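Local atomic coordinates of gene 2 protein (Enterobacteria phage Sf6, PDB entry 5C12), a protein that forms the large terminase subunit of a DNA-packaging phage, represented here by its metal-dependent nuclease domain, which probably cuts viral DNA by two-metal-ion catalysis. Residues S65-G77 and L199-K213. The protein carries 1 engineered substitution. Residues are numbered along the deposited sequence; the frame is centred on the assembly and turned at random.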
loop_
_atom_site.group_PDB
_atom_site.type_symbol
_atom_site.label_atom_id
_atom_site.label_comp_id
_atom_site.label_asym_id
_atom_site.label_seq_id
_atom_site.Cartn_x
_atom_site.Cartn_y
_atom_site.Cartn_z
ATOM N N SER A 65 -7.822 2.048 0.299
ATOM C CA SER A 65 -8.458 1.504 1.478
ATOM C C SER A 65 -8.824 0.055 1.256
ATOM O O SER A 65 -9.210 -0.331 0.148
ATOM C CB SER A 65 -9.713 2.298 1.825
ATOM O OG SER A 65 -10.266 1.856 3.046
ATOM N N ARG A 66 -8.718 -0.737 2.317
ATOM C CA ARG A 66 -9.161 -2.121 2.275
ATOM C C ARG A 66 -9.954 -2.462 3.513
ATOM O O ARG A 66 -9.754 -1.869 4.588
ATOM C CB ARG A 66 -7.951 -3.044 2.171
ATOM C CG ARG A 66 -7.031 -3.065 3.378
ATOM C CD ARG A 66 -5.780 -3.883 3.131
ATOM N NE ARG A 66 -4.818 -3.819 4.235
ATOM C CZ ARG A 66 -4.693 -4.710 5.207
ATOM N NH1 ARG A 66 -5.474 -5.786 5.275
ATOM N NH2 ARG A 66 -3.746 -4.549 6.115
ATOM N N HIS A 67 -10.824 -3.443 3.378
ATOM C CA HIS A 67 -11.528 -4.050 4.483
ATOM C C HIS A 67 -10.941 -5.443 4.564
ATOM O O HIS A 67 -11.174 -6.267 3.683
ATOM C CB HIS A 67 -13.033 -4.081 4.209
ATOM C CG HIS A 67 -13.825 -4.787 5.261
ATOM N ND1 HIS A 67 -15.166 -5.086 5.109
ATOM C CD2 HIS A 67 -13.470 -5.266 6.476
ATOM C CE1 HIS A 67 -15.600 -5.718 6.184
ATOM N NE2 HIS A 67 -14.594 -5.832 7.031
ATOM N N GLY A 68 -10.148 -5.723 5.597
ATOM C CA GLY A 68 -9.418 -6.971 5.619
ATOM C C GLY A 68 -8.621 -7.147 4.345
ATOM O O GLY A 68 -7.878 -6.279 3.913
ATOM N N SER A 69 -8.801 -8.303 3.703
ATOM C CA SER A 69 -8.036 -8.632 2.525
ATOM C C SER A 69 -8.699 -8.186 1.216
ATOM O O SER A 69 -8.275 -8.619 0.149
ATOM C CB SER A 69 -7.788 -10.152 2.488
ATOM O OG SER A 69 -7.019 -10.537 3.640
ATOM N N VAL A 70 -9.733 -7.356 1.287
ATOM C CA VAL A 70 -10.408 -6.889 0.063
ATOM C C VAL A 70 -10.209 -5.390 -0.094
ATOM O O VAL A 70 -10.672 -4.614 0.739
ATOM C CB VAL A 70 -11.910 -7.215 0.067
ATOM C CG1 VAL A 70 -12.547 -6.740 -1.247
ATOM C CG2 VAL A 70 -12.130 -8.720 0.232
ATOM N N VAL A 71 -9.492 -4.986 -1.138
ATOM C CA VAL A 71 -9.292 -3.570 -1.476
ATOM C C VAL A 71 -10.591 -2.976 -2.059
ATOM O O VAL A 71 -11.167 -3.532 -2.992
ATOM C CB VAL A 71 -8.118 -3.399 -2.466
ATOM C CG1 VAL A 71 -7.882 -1.919 -2.810
ATOM C CG2 VAL A 71 -6.831 -4.007 -1.909
ATOM N N LYS A 72 -11.061 -1.868 -1.494
ATOM C CA LYS A 72 -12.351 -1.308 -1.873
ATOM C C LYS A 72 -12.299 0.085 -2.511
ATOM O O LYS A 72 -13.256 0.480 -3.176
ATOM C CB LYS A 72 -13.322 -1.332 -0.698
ATOM C CG LYS A 72 -12.972 -0.457 0.446
ATOM C CD LYS A 72 -14.092 -0.453 1.488
ATOM C CE LYS A 72 -13.740 0.469 2.644
ATOM N NZ LYS A 72 -14.851 0.453 3.620
ATOM N N ARG A 73 -11.213 0.829 -2.319
ATOM C CA ARG A 73 -11.064 2.138 -2.934
ATOM C C ARG A 73 -9.629 2.410 -3.306
ATOM O O ARG A 73 -8.707 2.133 -2.528
ATOM C CB ARG A 73 -11.568 3.283 -2.024
ATOM C CG ARG A 73 -11.723 4.602 -2.773
ATOM C CD ARG A 73 -12.015 5.792 -1.905
ATOM N NE ARG A 73 -13.215 5.615 -1.104
ATOM C CZ ARG A 73 -14.435 5.963 -1.482
ATOM N NH1 ARG A 73 -14.639 6.487 -2.677
ATOM N NH2 ARG A 73 -15.453 5.779 -0.662
ATOM N N ILE A 74 -9.450 2.930 -4.509
ATOM C CA ILE A 74 -8.182 3.483 -4.988
ATOM C C ILE A 74 -8.467 4.824 -5.635
ATOM O O ILE A 74 -9.230 4.924 -6.612
ATOM C CB ILE A 74 -7.509 2.560 -6.044
ATOM C CG1 ILE A 74 -7.185 1.162 -5.478
ATOM C CG2 ILE A 74 -6.307 3.234 -6.644
ATOM C CD1 ILE A 74 -6.089 1.081 -4.419
ATOM N N ALA A 75 -7.920 5.899 -5.078
ATOM C CA ALA A 75 -8.308 7.228 -5.502
ATOM C C ALA A 75 -7.094 8.088 -5.717
ATOM O O ALA A 75 -6.105 7.964 -5.012
ATOM C CB ALA A 75 -9.241 7.901 -4.462
ATOM N N GLU A 76 -7.201 8.968 -6.694
ATOM C CA GLU A 76 -6.174 9.956 -7.009
ATOM C C GLU A 76 -6.665 11.346 -6.594
ATOM O O GLU A 76 -7.847 11.701 -6.752
ATOM C CB GLU A 76 -5.823 9.903 -8.506
ATOM C CG GLU A 76 -7.011 10.177 -9.445
ATOM C CD GLU A 76 -6.705 10.015 -10.937
ATOM O OE1 GLU A 76 -5.615 9.511 -11.284
ATOM O OE2 GLU A 76 -7.570 10.422 -11.744
ATOM N N GLY A 77 -5.747 12.135 -6.053
ATOM C CA GLY A 77 -6.065 13.462 -5.574
ATOM C C GLY A 77 -5.319 14.490 -6.390
ATOM O O GLY A 77 -4.090 14.574 -6.326
ATOM N N LEU A 199 -4.996 -11.062 -1.146
ATOM C CA LEU A 199 -5.478 -9.710 -1.383
ATOM C C LEU A 199 -6.334 -9.756 -2.635
ATOM O O LEU A 199 -5.909 -10.289 -3.659
ATOM C CB LEU A 199 -4.331 -8.725 -1.569
ATOM C CG LEU A 199 -4.816 -7.279 -1.433
ATOM C CD1 LEU A 199 -5.220 -6.956 -0.003
ATOM C CD2 LEU A 199 -3.733 -6.325 -1.937
ATOM N N SER A 200 -7.566 -9.292 -2.510
ATOM C CA SER A 200 -8.510 -9.188 -3.608
ATOM C C SER A 200 -8.781 -7.739 -3.947
ATOM O O SER A 200 -8.924 -6.895 -3.059
ATOM C CB SER A 200 -9.817 -9.880 -3.240
ATOM O OG SER A 200 -10.735 -9.846 -4.328
ATOM N N PHE A 201 -8.877 -7.425 -5.237
ATOM C CA PHE A 201 -9.360 -6.119 -5.647
ATOM C C PHE A 201 -10.851 -6.161 -5.988
ATOM O O PHE A 201 -11.266 -6.856 -6.888
ATOM C CB PHE A 201 -8.560 -5.583 -6.838
ATOM C CG PHE A 201 -7.096 -5.457 -6.553
ATOM C CD1 PHE A 201 -6.623 -4.390 -5.818
ATOM C CD2 PHE A 201 -6.204 -6.414 -7.018
ATOM C CE1 PHE A 201 -5.270 -4.291 -5.525
ATOM C CE2 PHE A 201 -4.868 -6.323 -6.724
ATOM C CZ PHE A 201 -4.395 -5.250 -5.992
ATOM N N ASP A 202 -11.664 -5.435 -5.251
ATOM C CA ASP A 202 -13.089 -5.362 -5.563
ATOM C C ASP A 202 -13.280 -4.429 -6.757
ATOM O O ASP A 202 -13.361 -3.211 -6.604
ATOM C CB ASP A 202 -13.853 -4.890 -4.339
ATOM C CG ASP A 202 -15.356 -4.968 -4.516
ATOM O OD1 ASP A 202 -15.847 -4.881 -5.657
ATOM O OD2 ASP A 202 -16.050 -5.090 -3.491
ATOM N N LYS A 203 -13.331 -5.007 -7.952
ATOM C CA LYS A 203 -13.310 -4.222 -9.165
ATOM C C LYS A 203 -14.523 -3.296 -9.271
ATOM O O LYS A 203 -14.385 -2.144 -9.677
ATOM C CB LYS A 203 -13.227 -5.131 -10.403
ATOM C CG LYS A 203 -13.183 -4.354 -11.730
ATOM C CD LYS A 203 -12.939 -5.263 -12.921
ATOM C CE LYS A 203 -12.795 -4.447 -14.199
ATOM N NZ LYS A 203 -12.510 -5.299 -15.384
ATOM N N GLU A 204 -15.701 -3.777 -8.887
ATOM C CA GLU A 204 -16.897 -2.947 -8.963
ATOM C C GLU A 204 -16.797 -1.748 -8.027
ATOM O O GLU A 204 -17.191 -0.649 -8.389
ATOM C CB GLU A 204 -18.145 -3.752 -8.619
ATOM C CG GLU A 204 -19.434 -2.982 -8.856
ATOM C CD GLU A 204 -20.673 -3.812 -8.582
ATOM O OE1 GLU A 204 -20.704 -4.987 -9.006
ATOM O OE2 GLU A 204 -21.610 -3.290 -7.936
ATOM N N ALA A 205 -16.242 -1.963 -6.834
ATOM C CA ALA A 205 -16.133 -0.890 -5.846
ATOM C C ALA A 205 -15.068 0.114 -6.250
ATOM O O ALA A 205 -15.239 1.325 -6.083
ATOM C CB ALA A 205 -15.805 -1.483 -4.455
ATOM N N ILE A 206 -13.952 -0.385 -6.764
ATOM C CA ILE A 206 -12.803 0.461 -7.035
ATOM C C ILE A 206 -12.996 1.228 -8.334
ATOM O O ILE A 206 -12.618 2.390 -8.450
ATOM C CB ILE A 206 -11.525 -0.369 -7.163
ATOM C CG1 ILE A 206 -11.130 -0.970 -5.804
ATOM C CG2 ILE A 206 -10.406 0.473 -7.733
ATOM C CD1 ILE A 206 -10.064 -2.040 -5.905
ATOM N N GLY A 207 -13.558 0.540 -9.313
ATOM C CA GLY A 207 -13.730 1.093 -10.652
ATOM C C GLY A 207 -12.602 0.630 -11.549
ATOM O O GLY A 207 -11.437 0.610 -11.150
ATOM N N GLU A 208 -12.943 0.271 -12.775
ATOM C CA GLU A 208 -11.971 -0.261 -13.718
ATOM C C GLU A 208 -10.822 0.714 -14.013
ATOM O O GLU A 208 -9.662 0.315 -14.063
ATOM C CB GLU A 208 -12.682 -0.638 -15.020
ATOM C CG GLU A 208 -11.841 -1.473 -15.938
ATOM C CD GLU A 208 -12.641 -2.015 -17.106
ATOM O OE1 GLU A 208 -13.627 -1.353 -17.494
ATOM O OE2 GLU A 208 -12.289 -3.097 -17.618
ATOM N N LYS A 209 -11.150 1.981 -14.215
ATOM C CA LYS A 209 -10.158 2.980 -14.624
ATOM C C LYS A 209 -9.076 3.131 -13.551
ATOM O O LYS A 209 -7.881 3.067 -13.845
ATOM C CB LYS A 209 -10.852 4.322 -14.875
ATOM C CG LYS A 209 -9.936 5.512 -15.026
ATOM C CD LYS A 209 -9.370 5.628 -16.415
ATOM C CE LYS A 209 -9.040 7.081 -16.737
ATOM N NZ LYS A 209 -8.287 7.208 -18.013
ATOM N N MET A 210 -9.497 3.314 -12.313
ATOM C CA MET A 210 -8.532 3.473 -11.237
ATOM C C MET A 210 -7.775 2.172 -10.961
ATOM O O MET A 210 -6.601 2.193 -10.580
ATOM C CB MET A 210 -9.202 4.012 -9.955
ATOM C CG MET A 210 -9.643 5.487 -10.026
ATOM S SD MET A 210 -8.329 6.570 -10.618
ATOM C CE MET A 210 -7.084 6.297 -9.407
ATOM N N LEU A 211 -8.436 1.031 -11.124
ATOM C CA LEU A 211 -7.758 -0.232 -10.904
ATOM C C LEU A 211 -6.618 -0.403 -11.916
ATOM O O LEU A 211 -5.520 -0.828 -11.551
ATOM C CB LEU A 211 -8.746 -1.402 -10.978
ATOM C CG LEU A 211 -8.205 -2.768 -10.575
ATOM C CD1 LEU A 211 -7.739 -2.767 -9.144
ATOM C CD2 LEU A 211 -9.290 -3.842 -10.807
ATOM N N GLU A 212 -6.884 -0.089 -13.182
ATOM C CA GLU A 212 -5.868 -0.134 -14.236
ATOM C C GLU A 212 -4.707 0.829 -13.935
ATOM O O GLU A 212 -3.546 0.485 -14.161
ATOM C CB GLU A 212 -6.470 0.188 -15.604
ATOM C CG GLU A 212 -5.426 0.209 -16.706
ATOM C CD GLU A 212 -4.592 -1.058 -16.706
ATOM O OE1 GLU A 212 -5.219 -2.140 -16.634
ATOM O OE2 GLU A 212 -3.333 -0.983 -16.746
ATOM N N LYS A 213 -5.004 2.028 -13.445
ATOM C CA LYS A 213 -3.925 2.963 -13.110
ATOM C C LYS A 213 -3.041 2.401 -12.003
ATOM O O LYS A 213 -1.799 2.492 -12.064
ATOM C CB LYS A 213 -4.481 4.329 -12.655
ATOM C CG LYS A 213 -5.179 5.119 -13.739
ATOM C CD LYS A 213 -5.286 6.570 -13.290
ATOM C CE LYS A 213 -5.963 7.431 -14.305
ATOM N NZ LYS A 213 -5.648 8.868 -14.031
HETATM O O HOH W 1 -11.839 3.628 -6.053
HETATM O O HOH W 2 -8.679 8.938 -13.685
#
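Val71 packs tightly against three side chains of 199-213. Its CB lies 3.8 Å from Phe201 CD1, the two running side by side, while CG2 meets the methyls of Leu199. With CG1 anti to the backbone N (chi1 -179°), that methyl reaches Ile206 CD1 at 3.8 Å. The backbones fix this cluster: strand 200-201 runs parallel to the start of strand 70-77, and Ser200 N donates to Ser69 O at 2.8 Å, nearly straight (N-H...O 173°). Val71 uses both its backbone groups on this one neighbour, N giving to Ser200 O and O receiving Asp202 N. Asp202 ends the pairing and caps the short helix 203-206, its OD1 accepting from Ala205 N from above the carboxylate plane. That turn sets Ile206 over the strand, where its CG2 lies beside Ile74 CB at 3.9 Å. Past Asp202 a water links the chains, accepting from Ile74 N and donating to Ile206 O.

Toward Glu76 the contact becomes looser and more polar: Glu76, Met210 and Lys213 are partly exposed, the Val71 cluster and Ile74 buried. Met210, bent at chi2 and chi3, lays CB and CG against Ile74 O and curls its SD to 3.8 Å from Glu76 CD. Beyond, Lys213 NZ forms a salt bridge of 2.8 Å to Glu76 OE1 on the syn lone pair, and a second water donates to OE2 and makes a weak bond with NZ.

Strand 200-201 forms one edge of the RNase H-like nuclease domain's mixed sheet, next to 70-77, which the 208-213 part of helix 208-218 crosses at 77°. Leu199 and Phe201 rest on helix 168-189; Val71, Ile74, Met210 and Lys213 touch helix 249-256, which carries Asp252, a ligand of the bound magnesium, and Asn249, which binds manganese in another structure of this protein.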